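Local coordinates for protein transcriptional regulator, IclR family (Alicyclobacillus acidocaldarius subsp. acidocaldarius, PDB 5TJJ) that probably binds DNA through a helix-turn-helix domain and regulates transcription as a member of the IclR family, at the interface of chains A and B. Residues are numbered along the deposited sequence; one frame, centred on the assembly and turned at random. Chains: chain A/B, Transcriptional regulator, IclR family.

The interface of chains A and B. Residues chain A 54, 56, 71-72; chain B 109, 111-112.
A:Asp56 and B:Leu111 each hold CG anti to their own carbonyl carbon (chi1 -61° and -55°), which brings the carboxylate tip of the first against the branched end of the second. Methyl CD2 of B:Leu111 lies 3.8 Å from carboxylate carbon CG of A:Asp56, while its other methyl, CD1, meets ring-edge carbon CE2 of A:Tyr72 at 3.9 Å, the side chains crossing at about a right angle. Carboxylate oxygen OD2 of A:Asp56 also faces the backbone N of B:Arg112, but 3.6 Å is too long for a hydrogen bond. B:Arg112, bent at chi2, runs past the end of helix 42-54 and turns one guanidinium face toward CA of A:Arg54, 4.0 Å above the plane and near its rim. The guanidinium of A:Arg54 points its edge at CB of B:Arg112, with NH1 3.8 Å away. The two guanidinium planes stand 72° apart, and OD1 of A:Asp56, 4.5 Å from NE of B:Arg112, may temper the repulsion between these like charges. An alanine in place of A:Asp56 would probably leave the CD2 methyl less covered and B:Arg112 without this opposite charge. Separately, CE of B:Lys109 packs on ring carbon CG of A:Pro71 at 3.8 Å. Without cross-chain hydrogen bonds, the patch sets the end of helix 42-54 in the helix-turn-helix region, with the A:Pro71-A:Tyr72 segment, against the end of strand 104-110 and the loop after it, perhaps steadying what may be the IclR dimer.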
# COMPACT_ATOMS: atom_id res chain seq x y z
N ARG A 54 5.33 -0.41 19.57
CA ARG A 54 4.20 -0.45 20.49
C ARG A 54 2.88 -0.38 19.70
O ARG A 54 1.91 -1.06 20.04
CB ARG A 54 4.36 0.67 21.55
CG ARG A 54 3.51 0.53 22.80
CD ARG A 54 2.22 1.36 22.69
NE ARG A 54 1.32 1.27 23.86
CZ ARG A 54 0.52 0.24 24.15
NH1 ARG A 54 0.49 -0.85 23.37
NH2 ARG A 54 -0.26 0.29 25.25
N ASP A 56 2.63 -1.51 16.60
CA ASP A 56 2.73 -2.61 15.62
C ASP A 56 3.07 -2.13 14.17
O ASP A 56 2.82 -2.84 13.19
CB ASP A 56 1.47 -3.51 15.66
CG ASP A 56 1.24 -4.20 17.05
OD1 ASP A 56 1.93 -5.22 17.29
OD2 ASP A 56 0.38 -3.77 17.90
N PRO A 71 3.27 -5.48 11.07
CA PRO A 71 2.10 -5.91 10.31
C PRO A 71 0.95 -4.91 10.15
O PRO A 71 0.12 -5.09 9.26
CB PRO A 71 1.62 -7.15 11.08
CG PRO A 71 2.07 -6.93 12.50
CD PRO A 71 3.33 -6.10 12.41
N TYR A 72 0.88 -3.87 10.96
CA TYR A 72 -0.18 -2.87 10.83
C TYR A 72 -0.09 -2.10 9.50
O TYR A 72 -1.10 -1.65 8.96
CB TYR A 72 -0.18 -1.87 12.02
CG TYR A 72 -1.55 -1.46 12.45
CD1 TYR A 72 -2.38 -0.71 11.60
CD2 TYR A 72 -2.06 -1.85 13.68
CE1 TYR A 72 -3.66 -0.35 11.98
CE2 TYR A 72 -3.34 -1.50 14.07
CZ TYR A 72 -4.14 -0.75 13.22
OH TYR A 72 -5.41 -0.40 13.60
N LYS B 109 -4.76 -11.08 13.02
CA LYS B 109 -3.48 -10.91 13.71
C LYS B 109 -3.69 -10.37 15.13
O LYS B 109 -4.41 -9.39 15.30
CB LYS B 109 -2.60 -9.96 12.88
CG LYS B 109 -1.34 -9.41 13.56
CD LYS B 109 -0.27 -10.46 13.86
CE LYS B 109 0.86 -9.82 14.66
NZ LYS B 109 2.17 -10.41 14.31
N LEU B 111 -2.74 -8.22 18.25
CA LEU B 111 -2.01 -6.98 18.54
C LEU B 111 -1.81 -6.87 20.03
O LEU B 111 -2.22 -7.74 20.79
CB LEU B 111 -2.80 -5.74 18.05
CG LEU B 111 -3.24 -5.69 16.59
CD1 LEU B 111 -4.18 -4.52 16.35
CD2 LEU B 111 -2.02 -5.62 15.69
N ARG B 112 -1.18 -5.78 20.45
CA ARG B 112 -1.15 -5.43 21.85
C ARG B 112 -2.51 -4.96 22.36
O ARG B 112 -3.38 -4.63 21.58
CB ARG B 112 -0.09 -4.38 22.07
CG ARG B 112 1.31 -4.96 21.92
CD ARG B 112 2.24 -3.97 21.26
NE ARG B 112 3.62 -4.42 21.34
CZ ARG B 112 4.40 -4.35 22.42
NH1 ARG B 112 3.94 -3.84 23.57
NH2 ARG B 112 5.64 -4.79 22.35